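Local coordinates for protein exopolyphosphatase (Cytophaga hutchinsonii, PDB 3MDQ) that probably hydrolyses inorganic polyphosphate from its chain ends, releasing orthophosphate, as an exopolyphosphatase of the Ppx/GppA family, at residues Ile6-Leu19 against Ser298-Gly310. Sequence-based numbering, arbitrary orientation.
Sequences IGVIDMGTNTFHLL and SLKEGVLYTMLDG. With SO4 (sulfate ion), chain D; SO4 (sulfate ion), chain E.
Val8 lies over the first full turn of helix 299-309, its CG1 3.8 Å from Val303 CG1 and equally near the carbonyl oxygen of Lys300. Two residues earlier in strand 6-11, Ile6 divides its branches: CG2 meets the selenomethionine Met307 tip to tip at CE (3.7 Å), while CD1 touches both Leu304 CD1 and Leu308 CD2. On the neighbouring strand 15-19, Leu19 crosses Leu304 at about a right angle. With CG set between backbone N and carbonyl carbon (chi1 67°), Lys300 carries its aliphatic chain across the hairpin to strand 15-19, CD 3.7 Å from His17 CB and CG against Leu19 CD2. A bend at chi4 then delivers NZ to the syn lone pair of Glu301 OE2, 3.0 Å away, in a salt bridge. Glu301 OE1 accepts the backbone N-H of Ser298, so both ends of the carboxylate are engaged; a glutamine in its place would probably leave the buried Lys300 ammonium without its countercharge. Asp10 joins the helix start through a water that donates to OD2 (2.8 Å) and accepts from Lys300 N. Beyond Asp10, the hairpin turn binds two sulfates through Thr13, Asn14 and Thr15, consistent with the phosphate-binding loop of the actin-like ATPase fold. The C-terminal helix thus packs on the hairpin by apolar contacts; the salt bridge stays within the helix, and a water supplies the hydrogen-bonded link.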
ATOM      1  N   ILE A   6      -6.321 -20.447   3.023  1.00 16.61           N
ATOM      2  CA  ILE A   6      -5.761 -19.679   1.912  1.00 14.80           C
ATOM      3  C   ILE A   6      -4.617 -18.851   2.444  1.00 13.11           C
ATOM      4  O   ILE A   6      -4.744 -18.219   3.478  1.00 13.68           O
ATOM      5  CB  ILE A   6      -6.814 -18.732   1.276  1.00 14.86           C
ATOM      6  CG1 ILE A   6      -7.932 -19.567   0.637  1.00 17.96           C
ATOM      7  CG2 ILE A   6      -6.160 -17.801   0.256  1.00 14.87           C
ATOM      8  CD1 ILE A   6      -9.114 -18.741   0.160  1.00 23.56           C
ATOM      9  N   GLY A   7      -3.504 -18.848   1.735  1.00 11.71           N
ATOM     10  CA  GLY A   7      -2.374 -18.002   2.061  1.00 10.84           C
ATOM     11  C   GLY A   7      -2.105 -17.020   0.917  1.00 10.59           C
ATOM     12  O   GLY A   7      -2.055 -17.424  -0.254  1.00 14.35           O
ATOM     13  N   VAL A   8      -1.939 -15.741   1.246  1.00  9.23           N
ATOM     14  CA  VAL A   8      -1.664 -14.696   0.279  1.00  8.79           C
ATOM     15  C   VAL A   8      -0.390 -13.990   0.706  1.00  9.01           C
ATOM     16  O   VAL A   8      -0.254 -13.604   1.864  1.00  9.93           O
ATOM     17  CB  VAL A   8      -2.816 -13.653   0.203  1.00  9.16           C
ATOM     18  CG1 VAL A   8      -2.476 -12.562  -0.804  1.00 11.37           C
ATOM     19  CG2 VAL A   8      -4.140 -14.312  -0.175  1.00 11.13           C
ATOM     20  N   ILE A   9       0.533 -13.813  -0.248  1.00 10.29           N
ATOM     21  CA  ILE A   9       1.763 -13.039  -0.057  1.00  9.70           C
ATOM     22  C   ILE A   9       1.693 -11.829  -1.011  1.00 11.69           C
ATOM     23  O   ILE A   9       1.463 -11.982  -2.209  1.00 12.80           O
ATOM     24  CB  ILE A   9       3.043 -13.851  -0.337  1.00  9.76           C
ATOM     25  CG1 ILE A   9       3.155 -15.015   0.637  1.00 11.07           C
ATOM     26  CG2 ILE A   9       4.296 -12.924  -0.300  1.00 12.74           C
ATOM     27  CD1 ILE A   9       4.190 -16.093   0.259  1.00 13.71           C
ATOM     28  N   ASP A  10       1.898 -10.647  -0.447  1.00  9.88           N
ATOM     29  CA  ASP A  10       2.025  -9.393  -1.190  1.00 11.53           C
ATOM     30  C   ASP A  10       3.487  -9.042  -1.145  1.00 11.33           C
ATOM     31  O   ASP A  10       4.009  -8.644  -0.086  1.00 12.31           O
ATOM     32  CB  ASP A  10       1.138  -8.313  -0.508  1.00 10.23           C
ATOM     33  CG  ASP A  10       1.341  -6.921  -1.030  1.00 17.70           C
ATOM     34  OD1 ASP A  10       2.117  -6.667  -1.984  1.00 17.33           O
ATOM     35  OD2 ASP A  10       0.695  -6.027  -0.438  1.00 16.74           O
HETATM   36  N   MSE A  11       4.143  -9.117  -2.299  1.00 10.95           N
HETATM   37  CA  MSE A  11       5.577  -8.738  -2.400  1.00 12.19           C
HETATM   38  C   MSE A  11       5.696  -7.272  -2.740  1.00 13.93           C
HETATM   39  O   MSE A  11       5.985  -6.921  -3.868  1.00 17.38           O
HETATM   40  CB  MSE A  11       6.299  -9.562  -3.456  1.00 13.70           C
HETATM   41  CG  MSE A  11       6.369 -10.999  -3.093  1.00 11.22           C
HETATM   42 SE   MSE A  11       7.127 -12.112  -4.523  0.75 16.64          SE
HETATM   43  CE  MSE A  11       8.891 -11.325  -4.651  1.00 18.58           C
ATOM     44  N   GLY A  12       5.483  -6.437  -1.750  1.00 11.61           N
ATOM     45  CA  GLY A  12       5.522  -4.984  -1.945  1.00 13.22           C
ATOM     46  C   GLY A  12       6.933  -4.456  -2.070  1.00 15.38           C
ATOM     47  O   GLY A  12       7.907  -5.132  -1.788  1.00 15.89           O
ATOM     48  N   THR A  13       7.044  -3.219  -2.523  1.00 12.62           N
ATOM     49  CA  THR A  13       8.336  -2.615  -2.776  1.00 11.44           C
ATOM     50  C   THR A  13       9.147  -2.443  -1.481  1.00 12.51           C
ATOM     51  O   THR A  13      10.345  -2.680  -1.453  1.00 13.24           O
ATOM     52  CB  THR A  13       8.127  -1.248  -3.498  1.00 11.16           C
ATOM     53  OG1 THR A  13       7.473  -1.487  -4.748  1.00 12.85           O
ATOM     54  CG2 THR A  13       9.436  -0.474  -3.687  1.00 12.32           C
ATOM     55  N   ASN A  14       8.512  -2.013  -0.397  1.00 10.50           N
ATOM     56  CA  ASN A  14       9.176  -1.867   0.872  1.00 11.63           C
ATOM     57  C   ASN A  14       8.958  -3.074   1.776  1.00 11.30           C
ATOM     58  O   ASN A  14       9.897  -3.578   2.398  1.00 13.06           O
ATOM     59  CB  ASN A  14       8.697  -0.603   1.582  1.00 12.24           C
ATOM     60  CG  ASN A  14       9.179   0.649   0.929  1.00 13.23           C
ATOM     61  OD1 ASN A  14       9.961   0.653  -0.017  1.00 14.83           O
ATOM     62  ND2 ASN A  14       8.657   1.762   1.416  1.00 12.75           N
ATOM     63  N   THR A  15       7.702  -3.477   1.904  1.00 12.36           N
ATOM     64  CA  THR A  15       7.282  -4.439   2.897  1.00 12.80           C
ATOM     65  C   THR A  15       6.582  -5.603   2.238  1.00 12.65           C
ATOM     66  O   THR A  15       5.759  -5.427   1.329  1.00 14.30           O
ATOM     67  CB  THR A  15       6.315  -3.758   3.871  1.00 16.49           C
ATOM     68  OG1 THR A  15       6.998  -2.622   4.456  1.00 18.13           O
ATOM     69  CG2 THR A  15       5.809  -4.746   4.970  1.00 17.39           C
ATOM     70  N   PHE A  16       6.947  -6.835   2.648  1.00 10.49           N
ATOM     71  CA  PHE A  16       6.240  -8.029   2.191  1.00 10.45           C
ATOM     72  C   PHE A  16       5.230  -8.389   3.269  1.00 10.76           C
ATOM     73  O   PHE A  16       5.533  -8.274   4.439  1.00 11.46           O
ATOM     74  CB  PHE A  16       7.183  -9.248   2.013  1.00  9.58           C
ATOM     75  CG  PHE A  16       8.022  -9.252   0.758  1.00  7.80           C
ATOM     76  CD1 PHE A  16       8.235  -8.129   0.008  1.00  9.09           C
ATOM     77  CD2 PHE A  16       8.676 -10.407   0.341  1.00  8.57           C
ATOM     78  CE1 PHE A  16       9.000  -8.161  -1.146  1.00  9.14           C
ATOM     79  CE2 PHE A  16       9.467 -10.416  -0.788  1.00 10.01           C
ATOM     80  CZ  PHE A  16       9.642  -9.273  -1.527  1.00 10.23           C
ATOM     81  N   HIS A  17       4.059  -8.867   2.841  1.00  9.43           N
ATOM     82  CA  HIS A  17       2.986  -9.258   3.767  1.00 10.85           C
ATOM     83  C   HIS A  17       2.574 -10.675   3.534  1.00 11.06           C
ATOM     84  O   HIS A  17       2.515 -11.141   2.376  1.00 11.81           O
ATOM     85  CB  HIS A  17       1.753  -8.372   3.553  1.00 10.55           C
ATOM     86  CG  HIS A  17       2.007  -6.929   3.828  1.00 12.27           C
ATOM     87  ND1 HIS A  17       1.836  -6.374   5.079  1.00 16.96           N
ATOM     88  CD2 HIS A  17       2.467  -5.937   3.030  1.00 18.19           C
ATOM     89  CE1 HIS A  17       2.167  -5.087   5.028  1.00 17.87           C
ATOM     90  NE2 HIS A  17       2.547  -4.797   3.800  1.00 18.49           N
ATOM     91  N   LEU A  18       2.215 -11.362   4.619  1.00 10.79           N
ATOM     92  CA  LEU A  18       1.691 -12.703   4.592  1.00  9.55           C
ATOM     93  C   LEU A  18       0.368 -12.716   5.362  1.00 10.53           C
ATOM     94  O   LEU A  18       0.330 -12.371   6.518  1.00 10.72           O
ATOM     95  CB  LEU A  18       2.640 -13.712   5.254  1.00 11.16           C
ATOM     96  CG  LEU A  18       2.108 -15.135   5.440  1.00 10.61           C
ATOM     97  CD1 LEU A  18       1.770 -15.881   4.107  1.00 10.13           C
ATOM     98  CD2 LEU A  18       3.158 -15.950   6.243  1.00 10.19           C
ATOM     99  N   LEU A  19      -0.690 -13.124   4.677  1.00  9.01           N
ATOM    100  CA  LEU A  19      -2.001 -13.301   5.274  1.00  9.61           C
ATOM    101  C   LEU A  19      -2.461 -14.746   5.107  1.00  8.34           C
ATOM    102  O   LEU A  19      -2.521 -15.251   3.985  1.00 10.86           O
ATOM    103  CB  LEU A  19      -3.011 -12.395   4.589  1.00  9.75           C
ATOM    104  CG  LEU A  19      -4.460 -12.459   5.088  1.00 11.16           C
ATOM    105  CD1 LEU A  19      -4.571 -11.886   6.468  1.00 13.60           C
ATOM    106  CD2 LEU A  19      -5.385 -11.644   4.114  1.00 12.62           C
ATOM    107  N   SER A 298      -6.113  -3.946   2.177  1.00 10.02           N
ATOM    108  CA  SER A 298      -5.467  -3.464   0.981  1.00 10.47           C
ATOM    109  C   SER A 298      -5.288  -4.676   0.025  1.00 10.09           C
ATOM    110  O   SER A 298      -6.154  -5.532  -0.048  1.00 10.18           O
ATOM    111  CB  SER A 298      -4.168  -2.734   1.306  1.00 13.12           C
ATOM    112  OG  SER A 298      -3.229  -3.551   1.956  1.00 14.69           O
ATOM    113  N   LEU A 299      -4.204  -4.713  -0.739  1.00  9.29           N
ATOM    114  CA  LEU A 299      -4.068  -5.727  -1.773  1.00  8.84           C
ATOM    115  C   LEU A 299      -4.273  -7.164  -1.303  1.00  9.88           C
ATOM    116  O   LEU A 299      -4.994  -7.917  -1.949  1.00  9.72           O
ATOM    117  CB  LEU A 299      -2.698  -5.620  -2.479  1.00  9.16           C
ATOM    118  CG  LEU A 299      -2.392  -6.670  -3.538  1.00 10.21           C
ATOM    119  CD1 LEU A 299      -3.358  -6.569  -4.700  1.00  8.77           C
ATOM    120  CD2 LEU A 299      -0.932  -6.459  -4.017  1.00 11.99           C
ATOM    121  N   LYS A 300      -3.635  -7.554  -0.204  1.00 10.56           N
ATOM    122  CA  LYS A 300      -3.681  -8.961   0.208  1.00  9.83           C
ATOM    123  C   LYS A 300      -5.119  -9.415   0.516  1.00  8.85           C
ATOM    124  O   LYS A 300      -5.531 -10.518   0.151  1.00  8.86           O
ATOM    125  CB  LYS A 300      -2.734  -9.227   1.385  1.00 10.26           C
ATOM    126  CG  LYS A 300      -3.082  -8.566   2.696  1.00 10.66           C
ATOM    127  CD  LYS A 300      -1.902  -8.494   3.704  1.00 14.83           C
ATOM    128  CE  LYS A 300      -2.326  -7.910   5.120  1.00 18.05           C
ATOM    129  NZ  LYS A 300      -2.819  -6.551   4.948  1.00 24.25           N
ATOM    130  N   GLU A 301      -5.881  -8.534   1.157  1.00  9.53           N
ATOM    131  CA  GLU A 301      -7.285  -8.810   1.400  1.00  9.72           C
ATOM    132  C   GLU A 301      -8.110  -8.798   0.115  1.00  9.56           C
ATOM    133  O   GLU A 301      -9.011  -9.597  -0.049  1.00  9.20           O
ATOM    134  CB  GLU A 301      -7.909  -7.869   2.414  1.00  9.16           C
ATOM    135  CG  GLU A 301      -7.413  -8.090   3.845  1.00 11.41           C
ATOM    136  CD  GLU A 301      -6.121  -7.409   4.197  1.00 12.89           C
ATOM    137  OE1 GLU A 301      -5.607  -6.536   3.447  1.00 11.84           O
ATOM    138  OE2 GLU A 301      -5.578  -7.758   5.305  1.00 18.06           O
ATOM    139  N   GLY A 302      -7.796  -7.897  -0.806  1.00  9.34           N
ATOM    140  CA  GLY A 302      -8.472  -7.931  -2.076  1.00  9.57           C
ATOM    141  C   GLY A 302      -8.255  -9.194  -2.854  1.00 10.07           C
ATOM    142  O   GLY A 302      -9.166  -9.683  -3.516  1.00  8.81           O
ATOM    143  N   VAL A 303      -7.037  -9.718  -2.799  1.00  8.87           N
ATOM    144  CA  VAL A 303      -6.727 -11.019  -3.407  1.00  7.63           C
ATOM    145  C   VAL A 303      -7.574 -12.131  -2.765  1.00  7.82           C
ATOM    146  O   VAL A 303      -8.211 -12.944  -3.462  1.00  8.85           O
ATOM    147  CB  VAL A 303      -5.210 -11.306  -3.332  1.00  7.02           C
ATOM    148  CG1 VAL A 303      -4.901 -12.766  -3.660  1.00  9.23           C
ATOM    149  CG2 VAL A 303      -4.432 -10.349  -4.241  1.00  8.23           C
ATOM    150  N   LEU A 304      -7.573 -12.177  -1.426  1.00  7.90           N
ATOM    151  CA  LEU A 304      -8.364 -13.160  -0.679  1.00  7.71           C
ATOM    152  C   LEU A 304      -9.820 -13.101  -1.078  1.00  8.14           C
ATOM    153  O   LEU A 304     -10.412 -14.135  -1.407  1.00 10.57           O
ATOM    154  CB  LEU A 304      -8.208 -12.930   0.814  1.00  7.49           C
ATOM    155  CG  LEU A 304      -9.146 -13.713   1.724  1.00  9.74           C
ATOM    156  CD1 LEU A 304      -8.896 -15.221   1.656  1.00 10.45           C
ATOM    157  CD2 LEU A 304      -9.045 -13.175   3.162  1.00 12.97           C
ATOM    158  N   TYR A 305     -10.397 -11.897  -1.079  1.00  8.08           N
ATOM    159  CA  TYR A 305     -11.844 -11.823  -1.306  1.00 10.72           C
ATOM    160  C   TYR A 305     -12.205 -12.068  -2.777  1.00 10.99           C
ATOM    161  O   TYR A 305     -13.273 -12.596  -3.068  1.00 12.02           O
ATOM    162  CB  TYR A 305     -12.427 -10.534  -0.748  1.00  9.95           C
ATOM    163  CG  TYR A 305     -12.611 -10.621   0.746  1.00 11.56           C
ATOM    164  CD1 TYR A 305     -13.713 -11.275   1.273  1.00 12.42           C
ATOM    165  CD2 TYR A 305     -11.679 -10.119   1.631  1.00 12.28           C
ATOM    166  CE1 TYR A 305     -13.893 -11.405   2.649  1.00 14.98           C
ATOM    167  CE2 TYR A 305     -11.848 -10.292   3.038  1.00 16.19           C
ATOM    168  CZ  TYR A 305     -12.959 -10.917   3.507  1.00 18.05           C
ATOM    169  OH  TYR A 305     -13.139 -11.058   4.879  1.00 20.12           O
ATOM    170  N   THR A 306     -11.299 -11.748  -3.685  1.00  8.86           N
ATOM    171  CA  THR A 306     -11.459 -12.084  -5.102  1.00  9.49           C
ATOM    172  C   THR A 306     -11.502 -13.595  -5.251  1.00 12.78           C
ATOM    173  O   THR A 306     -12.367 -14.151  -5.927  1.00 12.49           O
ATOM    174  CB  THR A 306     -10.359 -11.417  -5.966  1.00  9.43           C
ATOM    175  OG1 THR A 306     -10.513 -10.006  -5.860  1.00 10.08           O
ATOM    176  CG2 THR A 306     -10.458 -11.807  -7.417  1.00 11.97           C
HETATM  177  N   MSE A 307     -10.603 -14.284  -4.541  1.00 11.18           N
HETATM  178  CA  MSE A 307     -10.581 -15.767  -4.527  1.00 11.82           C
HETATM  179  C   MSE A 307     -11.887 -16.326  -3.947  1.00 12.16           C
HETATM  180  O   MSE A 307     -12.449 -17.258  -4.500  1.00 13.97           O
HETATM  181  CB  MSE A 307      -9.373 -16.291  -3.740  1.00 13.13           C
HETATM  182  CG  MSE A 307      -8.076 -16.069  -4.484  1.00 15.74           C
HETATM  183 SE   MSE A 307      -6.516 -16.399  -3.323  0.75 16.81          SE
HETATM  184  CE  MSE A 307      -6.698 -18.378  -3.318  1.00 22.12           C
ATOM    185  N   LEU A 308     -12.336 -15.789  -2.827  1.00 11.79           N
ATOM    186  CA  LEU A 308     -13.565 -16.245  -2.195  1.00 11.28           C
ATOM    187  C   LEU A 308     -14.786 -15.966  -3.083  1.00 12.77           C
ATOM    188  O   LEU A 308     -15.764 -16.739  -3.063  1.00 13.78           O
ATOM    189  CB  LEU A 308     -13.759 -15.606  -0.808  1.00 12.70           C
ATOM    190  CG  LEU A 308     -12.700 -15.967   0.266  1.00 11.19           C
ATOM    191  CD1 LEU A 308     -12.933 -15.223   1.568  1.00 15.38           C
ATOM    192  CD2 LEU A 308     -12.673 -17.498   0.463  1.00 15.44           C
ATOM    193  N   ASP A 309     -14.754 -14.885  -3.863  1.00 12.71           N
ATOM    194  CA  ASP A 309     -15.826 -14.576  -4.829  1.00 13.60           C
ATOM    195  C   ASP A 309     -15.866 -15.632  -5.946  1.00 13.20           C
ATOM    196  O   ASP A 309     -16.897 -15.755  -6.678  1.00 17.32           O
ATOM    197  CB  ASP A 309     -15.632 -13.199  -5.501  1.00 12.97           C
ATOM    198  CG  ASP A 309     -15.904 -12.002  -4.586  1.00 16.94           C
ATOM    199  OD1 ASP A 309     -16.488 -12.108  -3.479  1.00 17.86           O
ATOM    200  OD2 ASP A 309     -15.515 -10.860  -4.989  1.00 16.24           O
ATOM    201  N   GLY A 310     -14.775 -16.380  -6.128  1.00 12.20           N
ATOM    202  CA  GLY A 310     -14.619 -17.286  -7.276  1.00 13.84           C
ATOM    203  C   GLY A 310     -14.194 -16.611  -8.568  1.00 15.35           C
ATOM    204  O   GLY A 310     -14.663 -16.989  -9.677  1.00 13.70           O
TER
HETATM  205  S   SO4 D 317       4.172  -1.057  -3.277  1.00 16.48           S
HETATM  206  O1  SO4 D 317       4.311   0.143  -4.134  1.00 17.90           O
HETATM  207  O2  SO4 D 317       4.975  -0.918  -2.021  1.00 17.78           O
HETATM  208  O3  SO4 D 317       2.748  -1.220  -2.941  1.00 19.60           O
HETATM  209  O4  SO4 D 317       4.558  -2.099  -4.215  1.00 23.00           O
HETATM  210  S   SO4 E 318       5.571   0.723   3.496  0.70 15.71           S
HETATM  211  O1  SO4 E 318       6.943   1.290   3.704  0.70 15.77           O
HETATM  212  O2  SO4 E 318       5.192   0.479   2.128  0.70 14.48           O
HETATM  213  O3  SO4 E 318       4.594   1.751   3.979  0.70 12.34           O
HETATM  214  O4  SO4 E 318       5.360  -0.522   4.252  0.70 15.71           O
HETATM  215  O   HOH W   1      -1.621  -5.910   1.080  1.00 14.68           O